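PDB 5DK5: 3'-5' exonuclease crn-4 from Caenorhabditis elegans, which digests RNA and DNA from the 3' end as a metal-dependent DEDDh exonuclease and takes part in apoptotic DNA degradation. Local coordinates for residues 127-132 and 246-252; 131-136 and 301-307; 231-236 and 297-301. One frame throughout, in Å; residues are numbered along the deposited sequence.

Contact 1 (127-132 and 246-252). With IPA (isopropyl alcohol), chain M.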
loop_
_atom_site.group_PDB
_atom_site.type_symbol
_atom_site.label_atom_id
_atom_site.label_comp_id
_atom_site.label_asym_id
_atom_site.label_seq_id
_atom_site.Cartn_x
_atom_site.Cartn_y
_atom_site.Cartn_z
ATOM N N TRP B 127 11.820 12.257 -15.275
ATOM C CA TRP B 127 12.737 11.146 -15.519
ATOM C C TRP B 127 12.295 9.869 -14.801
ATOM O O TRP B 127 12.371 8.782 -15.371
ATOM C CB TRP B 127 14.162 11.499 -15.094
ATOM C CG TRP B 127 14.987 10.285 -14.812
ATOM C CD1 TRP B 127 15.510 9.416 -15.725
ATOM C CD2 TRP B 127 15.370 9.795 -13.523
ATOM N NE1 TRP B 127 16.200 8.417 -15.083
ATOM C CE2 TRP B 127 16.130 8.627 -13.731
ATOM C CE3 TRP B 127 15.147 10.231 -12.214
ATOM C CZ2 TRP B 127 16.667 7.890 -12.678
ATOM C CZ3 TRP B 127 15.681 9.499 -11.171
ATOM C CH2 TRP B 127 16.432 8.342 -11.409
ATOM N N ARG B 128 11.837 9.996 -13.556
ATOM C CA ARG B 128 11.435 8.825 -12.770
ATOM C C ARG B 128 9.924 8.625 -12.763
ATOM O O ARG B 128 9.418 7.646 -13.311
ATOM C CB ARG B 128 11.942 8.939 -11.327
ATOM C CG ARG B 128 11.536 7.759 -10.439
ATOM C CD ARG B 128 12.235 7.795 -9.081
ATOM N NE ARG B 128 11.830 8.950 -8.287
ATOM C CZ ARG B 128 10.713 9.020 -7.571
ATOM N NH1 ARG B 128 9.865 8.000 -7.541
ATOM N NH2 ARG B 128 10.438 10.121 -6.885
ATOM N N ILE B 129 9.211 9.556 -12.135
ATOM C CA ILE B 129 7.778 9.401 -11.896
ATOM C C ILE B 129 6.993 9.249 -13.194
ATOM O O ILE B 129 6.215 8.307 -13.345
ATOM C CB ILE B 129 7.221 10.595 -11.092
ATOM C CG1 ILE B 129 7.840 10.597 -9.692
ATOM C CG2 ILE B 129 5.687 10.540 -11.018
ATOM C CD1 ILE B 129 7.457 11.786 -8.825
ATOM N N ALA B 130 7.185 10.175 -14.127
ATOM C CA ALA B 130 6.470 10.106 -15.392
ATOM C C ALA B 130 6.836 8.820 -16.122
ATOM O O ALA B 130 5.961 8.045 -16.493
ATOM C CB ALA B 130 6.773 11.317 -16.256
ATOM N N GLN B 131 8.132 8.580 -16.295
ATOM C CA GLN B 131 8.603 7.419 -17.046
ATOM C C GLN B 131 8.032 6.104 -16.504
ATOM O O GLN B 131 7.593 5.245 -17.271
ATOM C CB GLN B 131 10.134 7.363 -17.031
ATOM C CG GLN B 131 10.737 6.937 -18.355
ATOM C CD GLN B 131 12.226 6.667 -18.272
ATOM O OE1 GLN B 131 12.746 5.798 -18.971
ATOM N NE2 GLN B 131 12.924 7.416 -17.424
ATOM N N TYR B 132 8.032 5.953 -15.184
ATOM C CA TYR B 132 7.562 4.720 -14.558
ATOM C C TYR B 132 6.051 4.566 -14.701
ATOM O O TYR B 132 5.556 3.474 -14.987
ATOM C CB TYR B 132 7.950 4.684 -13.080
ATOM C CG TYR B 132 7.651 3.361 -12.415
ATOM C CD1 TYR B 132 8.489 2.271 -12.592
ATOM C CD2 TYR B 132 6.530 3.202 -11.613
ATOM C CE1 TYR B 132 8.222 1.060 -11.990
ATOM C CE2 TYR B 132 6.255 1.992 -11.002
ATOM C CZ TYR B 132 7.105 0.926 -11.195
ATOM O OH TYR B 132 6.833 -0.280 -10.591
ATOM N N PHE B 246 17.206 2.897 -10.079
ATOM C CA PHE B 246 16.227 3.489 -10.987
ATOM C C PHE B 246 16.845 3.817 -12.345
ATOM O O PHE B 246 16.213 3.636 -13.385
ATOM C CB PHE B 246 15.636 4.767 -10.380
ATOM C CG PHE B 246 14.955 4.564 -9.052
ATOM C CD1 PHE B 246 14.452 3.328 -8.687
ATOM C CD2 PHE B 246 14.818 5.623 -8.166
ATOM C CE1 PHE B 246 13.826 3.149 -7.468
ATOM C CE2 PHE B 246 14.193 5.450 -6.947
ATOM C CZ PHE B 246 13.697 4.210 -6.598
ATOM N N GLU B 247 18.084 4.298 -12.324
ATOM C CA GLU B 247 18.765 4.735 -13.540
ATOM C C GLU B 247 18.975 3.590 -14.525
ATOM O O GLU B 247 18.902 3.785 -15.739
ATOM C CB GLU B 247 20.117 5.369 -13.195
ATOM C CG GLU B 247 20.022 6.784 -12.638
ATOM C CD GLU B 247 21.335 7.282 -12.056
ATOM O OE1 GLU B 247 22.315 6.507 -12.031
ATOM O OE2 GLU B 247 21.385 8.452 -11.624
ATOM N N ARG B 248 19.234 2.399 -13.998
ATOM C CA ARG B 248 19.498 1.235 -14.836
ATOM C C ARG B 248 18.199 0.568 -15.277
ATOM O O ARG B 248 18.095 0.079 -16.401
ATOM C CB ARG B 248 20.380 0.231 -14.091
ATOM C CG ARG B 248 21.651 0.829 -13.493
ATOM C CD ARG B 248 22.426 1.676 -14.497
ATOM N NE ARG B 248 23.731 2.090 -13.978
ATOM C CZ ARG B 248 24.868 1.413 -14.138
ATOM N NH1 ARG B 248 24.890 0.268 -14.809
ATOM N NH2 ARG B 248 25.994 1.887 -13.622
ATOM N N VAL B 249 17.210 0.554 -14.389
ATOM C CA VAL B 249 15.929 -0.079 -14.680
ATOM C C VAL B 249 15.155 0.694 -15.743
ATOM O O VAL B 249 14.699 0.117 -16.729
ATOM C CB VAL B 249 15.063 -0.197 -13.410
ATOM C CG1 VAL B 249 13.659 -0.708 -13.749
ATOM C CG2 VAL B 249 15.734 -1.115 -12.404
ATOM N N LEU B 250 15.005 1.997 -15.535
ATOM C CA LEU B 250 14.252 2.828 -16.467
ATOM C C LEU B 250 14.993 2.926 -17.801
ATOM O O LEU B 250 16.210 3.120 -17.819
ATOM C CB LEU B 250 14.019 4.218 -15.881
ATOM C CG LEU B 250 13.184 4.254 -14.599
ATOM C CD1 LEU B 250 13.222 5.635 -13.974
ATOM C CD2 LEU B 250 11.745 3.837 -14.876
ATOM N N PRO B 251 14.266 2.787 -18.925
ATOM C CA PRO B 251 14.922 2.784 -20.242
ATOM C C PRO B 251 15.587 4.107 -20.623
ATOM O O PRO B 251 16.681 4.085 -21.185
ATOM C CB PRO B 251 13.772 2.466 -21.208
ATOM C CG PRO B 251 12.533 2.815 -20.471
ATOM C CD PRO B 251 12.820 2.529 -19.037
ATOM N N LEU B 252 14.940 5.233 -20.334
ATOM C CA LEU B 252 15.481 6.536 -20.714
ATOM C C LEU B 252 16.314 7.148 -19.592
ATOM O O LEU B 252 15.952 7.080 -18.418
ATOM C CB LEU B 252 14.359 7.498 -21.116
ATOM C CG LEU B 252 13.457 7.039 -22.266
ATOM C CD1 LEU B 252 12.429 8.110 -22.595
ATOM C CD2 LEU B 252 14.267 6.680 -23.505
HETATM C C1 IPA M . 9.222 3.384 -9.227
HETATM C C2 IPA M . 10.662 3.767 -8.968
HETATM C C3 IPA M . 11.372 3.964 -10.290
HETATM O O2 IPA M . 10.693 4.966 -8.228
HETATM O O HOH W 1 17.496 6.153 -16.394
#
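Leu252 O accepts two hydrogen bonds, one from Gln131 NE2 at 3.2 Å and one from a water that links it to Trp127 NE1 and Glu247 O. Here helix 124-136 of the RNase H-like DEDDh exonuclease domain meets the C-terminal end of helix 239-249 and the loop entering strand 253-256, close to the zinc site. Gln131 reads both backbone polar groups of Leu252, because its OE1 accepts from Leu252 N at 2.6 Å, with the donor tilted 21° from the amide carbonyl plane. NE2 also donates to Trp127 O one helical turn back, a bond that helps fix the rotation of the amide. Leu250 CD1 lies over one face of the Trp127 indole, while Phe246 CB abuts CH2 at its far end. The Arg128 chain, straight through chi2, bends at chi3 (65°); its CD packs 3.5 Å from Phe246 CD2, and its NE goes to Gln124. An isopropanol, probably from the crystallisation liquor, lies beside it: Arg128 NH1 donates to isopropanol O2 at 3.2 Å, and isopropanol C1 sits 3.4 Å above the centre of the Tyr132 ring.

Contact 2 (131-136 and 301-307); sequences QYQMKL and FAKIAGY
Tyr132 OH donates to Phe301 O at 2.6 Å, and this short bond marks the tightly packed side of the contact between the end of helix 124-136 and the C-terminal helix 300-305. The phenol hydroxyl lies in the plane of the Phe301 carbonyl and uses one of its lone pairs. With CG swung away from the backbone nitrogen (chi1 -173°), the Tyr132 ring reaches across to the other helix, where its CE1 meets the edge of the Phe301 ring, 3.6 Å from CD1, the two ring planes being 61° apart. The methyl of Ala305 fits against the same phenol, and Leu136 CD2 closes on Ala305 CB from one helical turn further on at 3.7 Å. The axes of the short helical segments come within 10.7 Å and are inclined by 35°, with these side chains between them.

The other side is looser and more polar. Lys135, bent at chi2 and chi4, runs along one face of the Tyr307 ring in the opposite sense to the tyrosine side chain, its CE making a CH-pi contact 4.3 Å from the ring centroid. The ammonium stands over the ring, too far for more than a weak cation-pi attraction, and Lys135 NZ donates to Ala305 O at 2.8 Å. A water gives hydrogen bonds to this same Ala305 O and to Lys135 O, so a carbonyl near the C-terminal end of each helix shares a water.

Gly306, with positive phi, turns the chain so that Tyr307 N returns to Ala302 O at 3.0 Å while Gly306 N bonds weakly to Lys303 O. This is a Schellman motif, the classic C-terminal helix cap, here with a lysine side chain from the neighbouring helix on a carbonyl of its last turn.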
loop_
_atom_site.group_PDB
_atom_site.type_symbol
_atom_site.label_atom_id
_atom_site.label_comp_id
_atom_site.label_asym_id
_atom_site.label_seq_id
_atom_site.Cartn_x
_atom_site.Cartn_y
_atom_site.Cartn_z
ATOM N N GLN B 131 8.132 8.580 -16.295
ATOM C CA GLN B 131 8.603 7.419 -17.046
ATOM C C GLN B 131 8.032 6.104 -16.504
ATOM O O GLN B 131 7.593 5.245 -17.271
ATOM C CB GLN B 131 10.134 7.363 -17.031
ATOM C CG GLN B 131 10.737 6.937 -18.355
ATOM C CD GLN B 131 12.226 6.667 -18.272
ATOM O OE1 GLN B 131 12.746 5.798 -18.971
ATOM N NE2 GLN B 131 12.924 7.416 -17.424
ATOM N N TYR B 132 8.032 5.953 -15.184
ATOM C CA TYR B 132 7.562 4.720 -14.558
ATOM C C TYR B 132 6.051 4.566 -14.701
ATOM O O TYR B 132 5.556 3.474 -14.987
ATOM C CB TYR B 132 7.950 4.684 -13.080
ATOM C CG TYR B 132 7.651 3.361 -12.415
ATOM C CD1 TYR B 132 8.489 2.271 -12.592
ATOM C CD2 TYR B 132 6.530 3.202 -11.613
ATOM C CE1 TYR B 132 8.222 1.060 -11.990
ATOM C CE2 TYR B 132 6.255 1.992 -11.002
ATOM C CZ TYR B 132 7.105 0.926 -11.195
ATOM O OH TYR B 132 6.833 -0.280 -10.591
ATOM N N GLN B 133 5.324 5.660 -14.499
ATOM C CA GLN B 133 3.873 5.647 -14.632
ATOM C C GLN B 133 3.464 5.336 -16.071
ATOM O O GLN B 133 2.473 4.641 -16.304
ATOM C CB GLN B 133 3.281 6.987 -14.190
ATOM C CG GLN B 133 1.762 7.066 -14.262
ATOM C CD GLN B 133 1.080 6.071 -13.346
ATOM O OE1 GLN B 133 1.118 6.207 -12.122
ATOM N NE2 GLN B 133 0.453 5.058 -13.934
ATOM N N MET B 134 4.232 5.847 -17.031
ATOM C CA MET B 134 3.964 5.591 -18.444
ATOM C C MET B 134 4.089 4.102 -18.746
ATOM O O MET B 134 3.345 3.561 -19.563
ATOM C CB MET B 134 4.920 6.383 -19.341
ATOM C CG MET B 134 4.690 7.891 -19.367
ATOM S SD MET B 134 3.055 8.416 -19.891
ATOM C CE MET B 134 3.246 10.185 -19.710
ATOM N N LYS B 135 5.036 3.444 -18.084
ATOM C CA LYS B 135 5.231 2.009 -18.252
ATOM C C LYS B 135 4.042 1.244 -17.686
ATOM O O LYS B 135 3.534 0.322 -18.321
ATOM C CB LYS B 135 6.523 1.553 -17.570
ATOM C CG LYS B 135 6.814 0.059 -17.694
ATOM C CD LYS B 135 7.118 -0.328 -19.131
ATOM C CE LYS B 135 7.502 -1.792 -19.251
ATOM N NZ LYS B 135 6.381 -2.692 -18.876
ATOM N N LEU B 136 3.609 1.627 -16.487
ATOM C CA LEU B 136 2.459 0.990 -15.854
ATOM C C LEU B 136 1.216 1.115 -16.729
ATOM O O LEU B 136 0.445 0.166 -16.871
ATOM C CB LEU B 136 2.181 1.606 -14.479
ATOM C CG LEU B 136 3.253 1.467 -13.399
ATOM C CD1 LEU B 136 2.751 2.070 -12.098
ATOM C CD2 LEU B 136 3.650 0.015 -13.200
ATOM N N PHE B 301 9.712 -3.231 -7.748
ATOM C CA PHE B 301 9.111 -2.216 -8.609
ATOM C C PHE B 301 9.402 -2.495 -10.080
ATOM O O PHE B 301 8.633 -2.105 -10.956
ATOM C CB PHE B 301 9.601 -0.813 -8.222
ATOM C CG PHE B 301 10.949 -0.447 -8.791
ATOM C CD1 PHE B 301 11.060 0.079 -10.070
ATOM C CD2 PHE B 301 12.099 -0.601 -8.036
ATOM C CE1 PHE B 301 12.293 0.423 -10.590
ATOM C CE2 PHE B 301 13.334 -0.255 -8.551
ATOM C CZ PHE B 301 13.431 0.257 -9.830
ATOM N N ALA B 302 10.517 -3.164 -10.349
ATOM C CA ALA B 302 10.850 -3.558 -11.711
ATOM C C ALA B 302 9.982 -4.740 -12.129
ATOM O O ALA B 302 9.461 -4.783 -13.245
ATOM C CB ALA B 302 12.322 -3.911 -11.821
ATOM N N LYS B 303 9.820 -5.689 -11.212
ATOM C CA LYS B 303 9.072 -6.909 -11.480
ATOM C C LYS B 303 7.601 -6.623 -11.762
ATOM O O LYS B 303 7.022 -7.168 -12.699
ATOM C CB LYS B 303 9.190 -7.871 -10.296
ATOM C CG LYS B 303 8.911 -9.326 -10.636
ATOM C CD LYS B 303 10.052 -9.927 -11.438
ATOM C CE LYS B 303 9.901 -11.428 -11.591
ATOM N NZ LYS B 303 11.062 -12.027 -12.305
ATOM N N ILE B 304 6.998 -5.767 -10.945
ATOM C CA ILE B 304 5.568 -5.506 -11.043
ATOM C C ILE B 304 5.229 -4.609 -12.235
ATOM O O ILE B 304 4.110 -4.648 -12.747
ATOM C CB ILE B 304 5.025 -4.866 -9.740
ATOM C CG1 ILE B 304 3.506 -5.046 -9.652
ATOM C CG2 ILE B 304 5.420 -3.392 -9.638
ATOM C CD1 ILE B 304 2.924 -4.690 -8.299
ATOM N N ALA B 305 6.192 -3.803 -12.675
ATOM C CA ALA B 305 6.000 -2.952 -13.846
ATOM C C ALA B 305 6.251 -3.727 -15.138
ATOM O O ALA B 305 5.907 -3.264 -16.226
ATOM C CB ALA B 305 6.913 -1.735 -13.778
ATOM N N GLY B 306 6.866 -4.901 -15.016
ATOM C CA GLY B 306 7.082 -5.777 -16.154
ATOM C C GLY B 306 8.373 -5.512 -16.908
ATOM O O GLY B 306 8.449 -5.751 -18.113
ATOM N N TYR B 307 9.391 -5.022 -16.208
ATOM C CA TYR B 307 10.702 -4.830 -16.821
ATOM C C TYR B 307 11.440 -6.160 -16.911
ATOM O O TYR B 307 12.342 -6.324 -17.730
ATOM C CB TYR B 307 11.530 -3.811 -16.036
ATOM C CG TYR B 307 11.084 -2.382 -16.253
ATOM C CD1 TYR B 307 11.331 -1.734 -17.457
ATOM C CD2 TYR B 307 10.419 -1.681 -15.258
ATOM C CE1 TYR B 307 10.925 -0.428 -17.663
ATOM C CE2 TYR B 307 10.010 -0.373 -15.455
ATOM C CZ TYR B 307 10.266 0.247 -16.657
ATOM O OH TYR B 307 9.857 1.547 -16.853
HETATM O O HOH W 2 3.205 -2.744 -17.385
#

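Contact 3 (231-236 and 297-301)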
loop_
_atom_site.group_PDB
_atom_site.type_symbol
_atom_site.label_atom_id
_atom_site.label_comp_id
_atom_site.label_asym_id
_atom_site.label_seq_id
_atom_site.Cartn_x
_atom_site.Cartn_y
_atom_site.Cartn_z
ATOM N N TYR B 231 26.260 -3.322 -6.944
ATOM C CA TYR B 231 25.035 -3.475 -6.168
ATOM C C TYR B 231 25.236 -3.237 -4.672
ATOM O O TYR B 231 26.086 -3.862 -4.040
ATOM C CB TYR B 231 24.459 -4.876 -6.393
ATOM C CG TYR B 231 23.080 -5.084 -5.807
ATOM C CD1 TYR B 231 21.969 -4.462 -6.358
ATOM C CD2 TYR B 231 22.888 -5.915 -4.710
ATOM C CE1 TYR B 231 20.706 -4.650 -5.829
ATOM C CE2 TYR B 231 21.629 -6.112 -4.174
ATOM C CZ TYR B 231 20.540 -5.478 -4.738
ATOM O OH TYR B 231 19.281 -5.668 -4.215
ATOM N N ASN B 232 24.442 -2.321 -4.125
ATOM C CA ASN B 232 24.380 -2.091 -2.685
ATOM C C ASN B 232 23.146 -2.773 -2.104
ATOM O O ASN B 232 22.020 -2.420 -2.445
ATOM C CB ASN B 232 24.354 -0.593 -2.382
ATOM C CG ASN B 232 24.289 -0.299 -0.897
ATOM O OD1 ASN B 232 24.580 -1.159 -0.066
ATOM N ND2 ASN B 232 23.906 0.923 -0.555
ATOM N N LYS B 233 23.362 -3.746 -1.225
ATOM C CA LYS B 233 22.276 -4.584 -0.722
ATOM C C LYS B 233 21.236 -3.813 0.090
ATOM O O LYS B 233 20.083 -4.237 0.185
ATOM C CB LYS B 233 22.844 -5.722 0.134
ATOM C CG LYS B 233 22.915 -7.071 -0.574
ATOM C CD LYS B 233 24.334 -7.611 -0.621
ATOM C CE LYS B 233 24.360 -9.056 -1.097
ATOM N NZ LYS B 233 23.677 -9.235 -2.411
ATOM N N GLU B 234 21.639 -2.685 0.667
ATOM C CA GLU B 234 20.751 -1.897 1.518
ATOM C C GLU B 234 20.168 -0.703 0.765
ATOM O O GLU B 234 19.799 0.300 1.374
ATOM C CB GLU B 234 21.503 -1.409 2.760
ATOM C CG GLU B 234 22.139 -2.523 3.580
ATOM C CD GLU B 234 21.117 -3.471 4.180
ATOM O OE1 GLU B 234 19.958 -3.050 4.385
ATOM O OE2 GLU B 234 21.473 -4.638 4.447
ATOM N N TRP B 235 20.075 -0.817 -0.556
ATOM C CA TRP B 235 19.663 0.313 -1.385
ATOM C C TRP B 235 18.217 0.732 -1.139
ATOM O O TRP B 235 17.843 1.871 -1.409
ATOM C CB TRP B 235 19.851 -0.007 -2.873
ATOM C CG TRP B 235 18.915 -1.052 -3.426
ATOM C CD1 TRP B 235 19.162 -2.388 -3.551
ATOM C CD2 TRP B 235 17.594 -0.838 -3.943
ATOM N NE1 TRP B 235 18.078 -3.019 -4.110
ATOM C CE2 TRP B 235 17.103 -2.092 -4.360
ATOM C CE3 TRP B 235 16.781 0.288 -4.092
ATOM C CZ2 TRP B 235 15.833 -2.248 -4.914
ATOM C CZ3 TRP B 235 15.520 0.129 -4.644
ATOM C CH2 TRP B 235 15.060 -1.129 -5.047
ATOM N N ARG B 236 17.408 -0.186 -0.625
ATOM C CA ARG B 236 15.986 0.078 -0.437
ATOM C C ARG B 236 15.708 1.083 0.677
ATOM O O ARG B 236 14.614 1.645 0.749
ATOM C CB ARG B 236 15.251 -1.230 -0.158
ATOM C CG ARG B 236 15.229 -2.155 -1.352
ATOM C CD ARG B 236 14.398 -3.395 -1.092
ATOM N NE ARG B 236 14.379 -4.275 -2.255
ATOM C CZ ARG B 236 15.370 -5.096 -2.591
ATOM N NH1 ARG B 236 16.475 -5.158 -1.857
ATOM N NH2 ARG B 236 15.259 -5.858 -3.671
ATOM N N ASP B 297 16.626 -11.949 -4.093
ATOM C CA ASP B 297 16.534 -10.520 -3.813
ATOM C C ASP B 297 16.012 -9.776 -5.045
ATOM O O ASP B 297 16.750 -9.023 -5.680
ATOM C CB ASP B 297 17.897 -9.966 -3.388
ATOM C CG ASP B 297 17.817 -8.537 -2.881
ATOM O OD1 ASP B 297 16.764 -8.151 -2.331
ATOM O OD2 ASP B 297 18.812 -7.799 -3.029
ATOM N N PRO B 298 14.731 -9.990 -5.390
ATOM C CA PRO B 298 14.163 -9.381 -6.597
ATOM C C PRO B 298 13.868 -7.893 -6.435
ATOM O O PRO B 298 13.565 -7.441 -5.331
ATOM C CB PRO B 298 12.854 -10.161 -6.808
ATOM C CG PRO B 298 12.862 -11.275 -5.798
ATOM C CD PRO B 298 13.741 -10.823 -4.691
ATOM N N ILE B 299 13.956 -7.149 -7.534
ATOM C CA ILE B 299 13.563 -5.744 -7.551
ATOM C C ILE B 299 12.055 -5.660 -7.760
ATOM O O ILE B 299 11.567 -5.833 -8.878
ATOM C CB ILE B 299 14.281 -4.955 -8.665
ATOM C CG1 ILE B 299 15.789 -5.235 -8.650
ATOM C CG2 ILE B 299 14.009 -3.466 -8.522
ATOM C CD1 ILE B 299 16.500 -4.776 -7.393
ATOM N N HIS B 300 11.321 -5.393 -6.687
ATOM C CA HIS B 300 9.862 -5.442 -6.725
ATOM C C HIS B 300 9.263 -4.483 -7.755
ATOM O O HIS B 300 8.408 -4.878 -8.548
ATOM C CB HIS B 300 9.283 -5.136 -5.340
ATOM C CG HIS B 300 7.805 -4.903 -5.341
ATOM N ND1 HIS B 300 6.895 -5.878 -5.693
ATOM C CD2 HIS B 300 7.074 -3.803 -5.035
ATOM C CE1 HIS B 300 5.671 -5.389 -5.600
ATOM N NE2 HIS B 300 5.752 -4.134 -5.203
ATOM N N PHE B 301 9.712 -3.231 -7.748
ATOM C CA PHE B 301 9.111 -2.216 -8.609
ATOM C C PHE B 301 9.402 -2.495 -10.080
ATOM O O PHE B 301 8.633 -2.105 -10.956
ATOM C CB PHE B 301 9.601 -0.813 -8.222
ATOM C CG PHE B 301 10.949 -0.447 -8.791
ATOM C CD1 PHE B 301 11.060 0.079 -10.070
ATOM C CD2 PHE B 301 12.099 -0.601 -8.036
ATOM C CE1 PHE B 301 12.293 0.423 -10.590
ATOM C CE2 PHE B 301 13.334 -0.255 -8.551
ATOM C CZ PHE B 301 13.431 0.257 -9.830
HETATM O O HOH W 3 19.255 -6.658 -0.770
#
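Asp297 opens the segment by dividing its carboxylate between two partners from 231-236. Tyr231 OH donates to Asp297 OD2 in a very short bond of 2.5 Å, with ring and carboxylate planes 69° apart, and Arg236 NH1 forms a salt bridge to Asp297 OD1 at 3.0 Å. The torsion that places CG opposite the backbone nitrogen (chi1 -171°) sends the carboxylate toward both. A water donating to Asp297 OD2 and Lys233 O adds a third tie, and the Tyr231 hydroxyl accepts from Trp235 NE1, almost exactly in the indole plane. The Arg236 salt bridge and the hydrogen bonds donated by Tyr231 OH and the water probably favour the ionised carboxylate.

Pro298 contributes its backbone: Arg236 NH2 reaches Pro298 O at 2.9 Å in a weak, bent bond. The arginine is extended from CG to NE, with its CG over the centre of the Trp235 indole and one face of its guanidinium lying against Trp235 CZ2. NE makes a separate salt bridge to Asp36.

Ile299, at the N-cap position of helix 300-305, turns CD1 against Trp235 CZ2 at 3.6 Å, packing beside the Tyr231 phenol. His300 looks to the dimer partner, bonding Thr73 and Asp90 of the second subunit. Phe301 receives Trp235 CH2 at the edge of its ring, with CE2 4.0 Å away.

The type I turn from Asn232 to Trp235 belongs to the loop that follows strand 216-219 and leads into helix 239-249; Trp235 packs on Ala242 and Ile245 of that helix and on Ile299 and Phe301 at the start of helix 300-305.

Contacts 1 and 2 set helix 239-249 and helix 300-305 against helix 124-136, while contact 3 ties the loop before helix 239-249 to the start of helix 300-305. Contacts 1 and 2 share Gln131 and Tyr132, their centres 9 Å apart; Phe246 CD1 of contact 1 touches Phe301 CZ of contact 2 at 3.4 Å. Contact 3, centred about 15 Å from contact 2, shares Phe301 with it and meets contact 1 through the same residue. The isopropanol lies beside Tyr132, Phe246 and Phe301, one from each contact or shared between them. In contact 1, the Leu252 side chain is about 6 Å from the zinc ion, and that of Arg128 about 8 Å from the magnesium ion.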